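Local coordinates for pyocin S5 (Pseudomonas aeruginosa PAO1, PDB 6THK), which is a bacteriocin that probably kills susceptible bacteria by forming channels that depolarise the cytoplasmic membrane, at residues L203-Y207 with Y280-L284; L214-V218 with D287-L292. The protein carries 1 engineered substitution. All blocks are in the same frame, centred on the assembly; numbering follows the deposited sequence.

How the contacts relate
Both contacts dock the chain onto the same long helix, 272-338, and they follow one another along it: 203-207 meets 280-284, then 214-218 meets 287-292, with centres about 14 Å apart. In contact 1, segment 203-207, on helix 157-212, runs at 9° to 280-284. In contact 2, segment 214-218, on the following helix 214-227, runs at 70° to 287-292, so the chain changes direction between the two. A zinc ion lies beside contact 2. E288 is a direct ligand, with E221 of helix 214-227 as the second protein ligand, while the side chain of L284 in contact 1 lies, at the nearest atoms, about 7 Å from the metal and about 5 Å from that of E288.

Contact 1: residues L203-Y207 with Y280-L284; sequences LERDY and YNGEL
Near-parallel helix packing, within regions predicted to form coiled coils, joins helix 157-212 to helix 272-338 through an offset stack of two tyrosines. Both segments are regular alpha-helix; their axes run at 9° to each other and come within 11.2 Å, a wide spacing filled by the rings. Y207 and Y280 set the register, with CA atoms 6.6 Å apart. L203 (chi1 t, chi2 p) places CG 3.7 Å from Y280 CD2, and its carbonyl O lies 3.5 Å from Y280 CE2. One residue on, E204 brings CG to 3.1 Å from Y280 OH, while its carboxylate forms a salt bridge with R208 of its own helix. Y207 (chi1 t) lays its ring over one face of the ring of Y280 (chi1 m): centroids are 4.1 Å apart and planes inclined by 10°. Y207 CB adds a CH-pi contact, 3.9 Å from the Y280 centroid. Farther out, Y207 OH approaches E283 CB at 3.4 Å, and Y207 CE1 packs against L284 CD2 at 3.7 Å.

Contact 2: residues L214-V218 with D287-L292; sequences LQMKV and DEIASL. Engineered in segment 214-218: Q215 (natural residue Glu). With ZN (zinc ion), chain G.
A zinc-bound carboxylate borders this steep helix crossing: E288 coordinates the ion through OE2 at 2.1 Å, and E221, farther along helix 214-227, supplies the other protein ligand. E288 has chi1 m and chi2 t, and its OE1 makes a salt bridge with K255. Both segments are alpha-helical, with axes crossing at -70° and 10.0 Å apart at closest approach. CA atoms pair as Q215 with S291 (7.1 Å) and V218 with E288 (6.7 Å). At the start of helix 214-227, L214 (chi1 t) points across, its CD1 3.5 Å from D287 CB and 3.9 Å from E288 N. The engineered Q215, with chi1 and chi2 both m, accepts a hydrogen bond at OE1 from S291 OG at 3.0 Å; S291 has chi1 t. V218 (chi1 t) also points into the crossing, with CG2 3.7 Å from S291 OG and CG1 3.7 Å from L292 CD2. L292 also packs on A251 and I252 of helix 237-267, so a third helix joins the buried side. L214, V218 and S291 pack at the crossing, while the carboxylates of E221 and E288, from two helices, hold the metal: an interhelical zinc site in an all-helical protein.

Contact 1: residues L203-Y207 with Y280-L284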
ATOM      1  N   LEU A 203     -11.758 -23.811  -7.305  1.00 63.22           N
ATOM      2  CA  LEU A 203     -11.427 -22.490  -7.832  1.00 61.95           C
ATOM      3  C   LEU A 203     -12.186 -21.398  -7.028  1.00 67.29           C
ATOM      4  O   LEU A 203     -11.617 -20.339  -6.763  1.00 67.07           O
ATOM      5  CB  LEU A 203     -11.751 -22.418  -9.330  1.00 61.23           C
ATOM      6  CG  LEU A 203     -11.257 -21.197 -10.090  1.00 65.37           C
ATOM      7  CD1 LEU A 203      -9.755 -21.240 -10.307  1.00 64.96           C
ATOM      8  CD2 LEU A 203     -11.952 -21.081 -11.425  1.00 68.45           C
ATOM      9  N   GLU A 204     -13.442 -21.674  -6.630  1.00 64.81           N
ATOM     10  CA  GLU A 204     -14.272 -20.778  -5.826  1.00 65.38           C
ATOM     11  C   GLU A 204     -13.669 -20.678  -4.418  1.00 70.29           C
ATOM     12  O   GLU A 204     -13.517 -19.572  -3.899  1.00 70.78           O
ATOM     13  CB  GLU A 204     -15.737 -21.257  -5.776  1.00 66.91           C
ATOM     14  CG  GLU A 204     -16.744 -20.162  -5.459  1.00 80.72           C
ATOM     15  CD  GLU A 204     -18.143 -20.640  -5.132  1.00110.08           C
ATOM     16  OE1 GLU A 204     -19.071 -20.382  -5.933  1.00105.71           O
ATOM     17  OE2 GLU A 204     -18.316 -21.268  -4.064  1.00107.44           O
ATOM     18  N   ARG A 205     -13.274 -21.838  -3.838  1.00 66.69           N
ATOM     19  CA  ARG A 205     -12.611 -21.973  -2.539  1.00 66.42           C
ATOM     20  C   ARG A 205     -11.323 -21.147  -2.447  1.00 70.70           C
ATOM     21  O   ARG A 205     -11.132 -20.458  -1.444  1.00 70.00           O
ATOM     22  CB  ARG A 205     -12.309 -23.443  -2.240  1.00 65.84           C
ATOM     23  CG  ARG A 205     -13.025 -23.934  -1.008  1.00 78.07           C
ATOM     24  CD  ARG A 205     -13.341 -25.398  -1.101  1.00 90.05           C
ATOM     25  NE  ARG A 205     -14.785 -25.613  -1.133  1.00104.16           N
ATOM     26  CZ  ARG A 205     -15.410 -26.366  -2.032  1.00118.59           C
ATOM     27  NH1 ARG A 205     -14.721 -26.993  -2.978  1.00105.80           N
ATOM     28  NH2 ARG A 205     -16.728 -26.509  -1.985  1.00104.36           N
ATOM     29  N   ASP A 206     -10.448 -21.221  -3.491  1.00 68.07           N
ATOM     30  CA  ASP A 206      -9.177 -20.483  -3.584  1.00 68.74           C
ATOM     31  C   ASP A 206      -9.423 -18.978  -3.668  1.00 72.44           C
ATOM     32  O   ASP A 206      -8.704 -18.201  -3.048  1.00 72.71           O
ATOM     33  CB  ASP A 206      -8.308 -20.967  -4.773  1.00 71.47           C
ATOM     34  CG  ASP A 206      -7.726 -22.373  -4.629  1.00 88.97           C
ATOM     35  OD1 ASP A 206      -7.601 -22.855  -3.477  1.00 90.75           O
ATOM     36  OD2 ASP A 206      -7.349 -22.972  -5.667  1.00 94.65           O
ATOM     37  N   TYR A 207     -10.469 -18.581  -4.398  1.00 68.10           N
ATOM     38  CA  TYR A 207     -10.863 -17.195  -4.586  1.00 68.09           C
ATOM     39  C   TYR A 207     -11.377 -16.553  -3.293  1.00 73.71           C
ATOM     40  O   TYR A 207     -10.936 -15.453  -2.967  1.00 73.96           O
ATOM     41  CB  TYR A 207     -11.899 -17.106  -5.704  1.00 68.77           C
ATOM     42  CG  TYR A 207     -12.611 -15.781  -5.818  1.00 69.97           C
ATOM     43  CD1 TYR A 207     -11.949 -14.649  -6.283  1.00 71.51           C
ATOM     44  CD2 TYR A 207     -13.967 -15.673  -5.534  1.00 70.91           C
ATOM     45  CE1 TYR A 207     -12.618 -13.442  -6.459  1.00 72.51           C
ATOM     46  CE2 TYR A 207     -14.652 -14.474  -5.720  1.00 71.93           C
ATOM     47  CZ  TYR A 207     -13.973 -13.361  -6.183  1.00 80.82           C
ATOM     48  OH  TYR A 207     -14.638 -12.166  -6.323  1.00 83.15           O
ATOM     49  N   TYR A 280     -12.463 -14.343 -11.739  1.00 54.91           N
ATOM     50  CA  TYR A 280     -12.031 -14.279 -10.343  1.00 54.65           C
ATOM     51  C   TYR A 280     -10.824 -13.378 -10.171  1.00 59.14           C
ATOM     52  O   TYR A 280     -10.872 -12.487  -9.326  1.00 59.75           O
ATOM     53  CB  TYR A 280     -11.694 -15.682  -9.808  1.00 55.70           C
ATOM     54  CG  TYR A 280     -12.883 -16.520  -9.401  1.00 57.25           C
ATOM     55  CD1 TYR A 280     -14.110 -15.932  -9.103  1.00 59.59           C
ATOM     56  CD2 TYR A 280     -12.778 -17.903  -9.287  1.00 57.85           C
ATOM     57  CE1 TYR A 280     -15.208 -16.703  -8.725  1.00 61.17           C
ATOM     58  CE2 TYR A 280     -13.861 -18.681  -8.886  1.00 58.61           C
ATOM     59  CZ  TYR A 280     -15.075 -18.076  -8.603  1.00 65.87           C
ATOM     60  OH  TYR A 280     -16.148 -18.835  -8.216  1.00 66.52           O
ATOM     61  N   ASN A 281      -9.742 -13.598 -10.962  1.00 54.92           N
ATOM     62  CA  ASN A 281      -8.531 -12.775 -10.899  1.00 54.54           C
ATOM     63  C   ASN A 281      -8.858 -11.310 -11.190  1.00 61.53           C
ATOM     64  O   ASN A 281      -8.349 -10.432 -10.498  1.00 63.29           O
ATOM     65  CB  ASN A 281      -7.435 -13.283 -11.841  1.00 49.52           C
ATOM     66  CG  ASN A 281      -6.727 -14.545 -11.411  1.00 67.11           C
ATOM     67  OD1 ASN A 281      -6.689 -14.926 -10.223  1.00 58.23           O
ATOM     68  ND2 ASN A 281      -6.144 -15.230 -12.394  1.00 56.75           N
ATOM     69  N   GLY A 282      -9.756 -11.079 -12.138  1.00 58.24           N
ATOM     70  CA  GLY A 282     -10.185  -9.742 -12.476  1.00 58.00           C
ATOM     71  C   GLY A 282     -10.878  -9.094 -11.297  1.00 62.01           C
ATOM     72  O   GLY A 282     -10.702  -7.914 -11.044  1.00 61.69           O
ATOM     73  N   GLU A 283     -11.699  -9.858 -10.591  1.00 58.53           N
ATOM     74  CA  GLU A 283     -12.381  -9.334  -9.419  1.00 58.82           C
ATOM     75  C   GLU A 283     -11.366  -8.979  -8.350  1.00 60.93           C
ATOM     76  O   GLU A 283     -11.463  -7.941  -7.720  1.00 60.24           O
ATOM     77  CB  GLU A 283     -13.365 -10.355  -8.851  1.00 60.48           C
ATOM     78  CG  GLU A 283     -14.601 -10.578  -9.703  1.00 77.27           C
ATOM     79  CD  GLU A 283     -15.697  -9.574  -9.420  1.00108.57           C
ATOM     80  OE1 GLU A 283     -16.045  -9.390  -8.236  1.00104.97           O
ATOM     81  OE2 GLU A 283     -16.212  -8.971 -10.382  1.00108.65           O
ATOM     82  N   LEU A 284     -10.385  -9.856  -8.177  1.00 55.53           N
ATOM     83  CA  LEU A 284      -9.329  -9.696  -7.188  1.00 54.64           C
ATOM     84  C   LEU A 284      -8.479  -8.474  -7.458  1.00 57.21           C
ATOM     85  O   LEU A 284      -8.044  -7.799  -6.538  1.00 55.89           O
ATOM     86  CB  LEU A 284      -8.444 -10.940  -7.143  1.00 54.92           C
ATOM     87  CG  LEU A 284      -8.986 -12.142  -6.373  1.00 59.83           C
ATOM     88  CD1 LEU A 284      -7.872 -13.122  -6.058  1.00 59.92           C
ATOM     89  CD2 LEU A 284      -9.682 -11.700  -5.100  1.00 62.16           C
TER

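Contact 2: residues L214-V218 with D287-L292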
ATOM      1  N   LEU A 214      -7.065 -10.020   1.542  1.00 87.50           N
ATOM      2  CA  LEU A 214      -6.735  -8.842   0.764  1.00 86.93           C
ATOM      3  C   LEU A 214      -5.804  -7.817   1.357  1.00 89.16           C
ATOM      4  O   LEU A 214      -4.768  -7.565   0.789  1.00 89.10           O
ATOM      5  CB  LEU A 214      -8.003  -8.130   0.356  1.00 87.09           C
ATOM      6  CG  LEU A 214      -7.802  -6.825  -0.372  1.00 91.55           C
ATOM      7  CD1 LEU A 214      -8.124  -7.098  -1.820  1.00 91.64           C
ATOM      8  CD2 LEU A 214      -8.766  -5.816   0.204  1.00 92.95           C
ATOM      9  N   GLN A 215      -6.180  -7.197   2.463  1.00 84.47           N
ATOM     10  CA  GLN A 215      -5.347  -6.151   3.036  1.00 83.78           C
ATOM     11  C   GLN A 215      -3.940  -6.600   3.312  1.00 86.40           C
ATOM     12  O   GLN A 215      -3.003  -5.932   2.965  1.00 85.92           O
ATOM     13  CB  GLN A 215      -5.942  -5.590   4.316  1.00 30.00           C
ATOM     14  CG  GLN A 215      -7.006  -4.521   4.142  1.00 30.00           C
ATOM     15  CD  GLN A 215      -6.583  -3.344   3.288  1.00 30.00           C
ATOM     16  OE1 GLN A 215      -7.213  -3.040   2.281  1.00 30.00           O
ATOM     17  NE2 GLN A 215      -5.539  -2.665   3.696  1.00 30.00           N
ATOM     18  N   MET A 216      -3.797  -7.752   3.920  1.00 82.06           N
ATOM     19  CA  MET A 216      -2.489  -8.245   4.259  1.00 81.47           C
ATOM     20  C   MET A 216      -1.714  -8.580   3.029  1.00 80.29           C
ATOM     21  O   MET A 216      -0.524  -8.427   3.003  1.00 80.13           O
ATOM     22  CB  MET A 216      -2.617  -9.464   5.143  1.00 84.82           C
ATOM     23  CG  MET A 216      -3.841  -9.422   6.039  1.00 89.71           C
ATOM     24  SD  MET A 216      -3.784  -8.049   7.181  1.00 95.00           S
ATOM     25  CE  MET A 216      -5.516  -7.767   7.475  1.00 91.91           C
ATOM     26  N   LYS A 217      -2.389  -9.052   2.005  1.00 73.30           N
ATOM     27  CA  LYS A 217      -1.682  -9.382   0.783  1.00 71.45           C
ATOM     28  C   LYS A 217      -1.058  -8.176   0.098  1.00 70.43           C
ATOM     29  O   LYS A 217       0.079  -8.239  -0.348  1.00 69.36           O
ATOM     30  CB  LYS A 217      -2.625 -10.101  -0.182  1.00 73.95           C
ATOM     31  CG  LYS A 217      -2.032 -10.372  -1.551  1.00 83.54           C
ATOM     32  CD  LYS A 217      -1.129 -11.593  -1.536  1.00 87.23           C
ATOM     33  CE  LYS A 217      -0.206 -11.607  -2.738  1.00 87.37           C
ATOM     34  NZ  LYS A 217       0.402 -12.946  -2.937  1.00 93.52           N
ATOM     35  N   VAL A 218      -1.789  -7.069   0.043  1.00 63.92           N
ATOM     36  CA  VAL A 218      -1.276  -5.871  -0.609  1.00 63.05           C
ATOM     37  C   VAL A 218      -0.024  -5.363   0.094  1.00 63.98           C
ATOM     38  O   VAL A 218       0.944  -4.985  -0.543  1.00 62.38           O
ATOM     39  CB  VAL A 218      -2.333  -4.754  -0.655  1.00 67.31           C
ATOM     40  CG1 VAL A 218      -1.722  -3.469  -1.176  1.00 67.02           C
ATOM     41  CG2 VAL A 218      -3.505  -5.172  -1.523  1.00 67.17           C
ATOM     42  N   ASP A 287     -10.241  -5.167  -6.408  1.00 53.46           N
ATOM     43  CA  ASP A 287     -10.171  -5.126  -4.954  1.00 52.47           C
ATOM     44  C   ASP A 287      -8.806  -4.607  -4.484  1.00 54.98           C
ATOM     45  O   ASP A 287      -8.746  -3.738  -3.619  1.00 54.46           O
ATOM     46  CB  ASP A 287     -10.479  -6.521  -4.388  1.00 54.68           C
ATOM     47  CG  ASP A 287     -11.921  -6.989  -4.557  1.00 72.88           C
ATOM     48  OD1 ASP A 287     -12.696  -6.307  -5.271  1.00 74.09           O
ATOM     49  OD2 ASP A 287     -12.269  -8.059  -4.001  1.00 83.17           O
ATOM     50  N   GLU A 288      -7.722  -5.096  -5.104  1.00 50.84           N
ATOM     51  CA  GLU A 288      -6.348  -4.675  -4.831  1.00 49.52           C
ATOM     52  C   GLU A 288      -6.112  -3.247  -5.215  1.00 54.18           C
ATOM     53  O   GLU A 288      -5.520  -2.516  -4.429  1.00 55.53           O
ATOM     54  CB  GLU A 288      -5.352  -5.555  -5.585  1.00 50.03           C
ATOM     55  CG  GLU A 288      -5.176  -6.906  -4.915  1.00 51.70           C
ATOM     56  CD  GLU A 288      -4.133  -7.821  -5.507  1.00 61.44           C
ATOM     57  OE1 GLU A 288      -3.504  -7.435  -6.513  1.00 59.60           O
ATOM     58  OE2 GLU A 288      -3.946  -8.934  -4.971  1.00 66.49           O
ATOM     59  N   ILE A 289      -6.564  -2.838  -6.420  1.00 49.80           N
ATOM     60  CA  ILE A 289      -6.412  -1.460  -6.912  1.00 48.35           C
ATOM     61  C   ILE A 289      -7.101  -0.474  -5.975  1.00 51.84           C
ATOM     62  O   ILE A 289      -6.523   0.566  -5.662  1.00 52.84           O
ATOM     63  CB  ILE A 289      -6.882  -1.306  -8.387  1.00 50.80           C
ATOM     64  CG1 ILE A 289      -5.884  -1.982  -9.347  1.00 50.98           C
ATOM     65  CG2 ILE A 289      -7.058   0.175  -8.767  1.00 50.78           C
ATOM     66  CD1 ILE A 289      -6.485  -2.603 -10.595  1.00 58.57           C
ATOM     67  N   ALA A 290      -8.315  -0.811  -5.517  1.00 46.88           N
ATOM     68  CA  ALA A 290      -9.078   0.019  -4.602  1.00 46.76           C
ATOM     69  C   ALA A 290      -8.373   0.125  -3.239  1.00 51.23           C
ATOM     70  O   ALA A 290      -8.378   1.200  -2.640  1.00 51.93           O
ATOM     71  CB  ALA A 290     -10.488  -0.530  -4.447  1.00 47.55           C
ATOM     72  N   SER A 291      -7.755  -0.978  -2.764  1.00 48.12           N
ATOM     73  CA  SER A 291      -6.997  -0.998  -1.516  1.00 48.15           C
ATOM     74  C   SER A 291      -5.776  -0.092  -1.654  1.00 53.28           C
ATOM     75  O   SER A 291      -5.465   0.661  -0.730  1.00 54.06           O
ATOM     76  CB  SER A 291      -6.551  -2.409  -1.171  1.00 50.79           C
ATOM     77  OG  SER A 291      -5.553  -2.375  -0.166  1.00 63.72           O
ATOM     78  N   LEU A 292      -5.089  -0.172  -2.810  1.00 48.00           N
ATOM     79  CA  LEU A 292      -3.927   0.650  -3.119  1.00 46.52           C
ATOM     80  C   LEU A 292      -4.302   2.118  -3.230  1.00 51.66           C
ATOM     81  O   LEU A 292      -3.556   2.973  -2.769  1.00 52.14           O
ATOM     82  CB  LEU A 292      -3.277   0.183  -4.422  1.00 45.64           C
ATOM     83  CG  LEU A 292      -2.375  -1.040  -4.348  1.00 49.59           C
ATOM     84  CD1 LEU A 292      -2.064  -1.537  -5.722  1.00 49.31           C
ATOM     85  CD2 LEU A 292      -1.063  -0.727  -3.636  1.00 52.15           C
TER
HETATM   86 ZN    ZN G 606      -2.083  -9.939  -5.333  1.00 62.26          ZN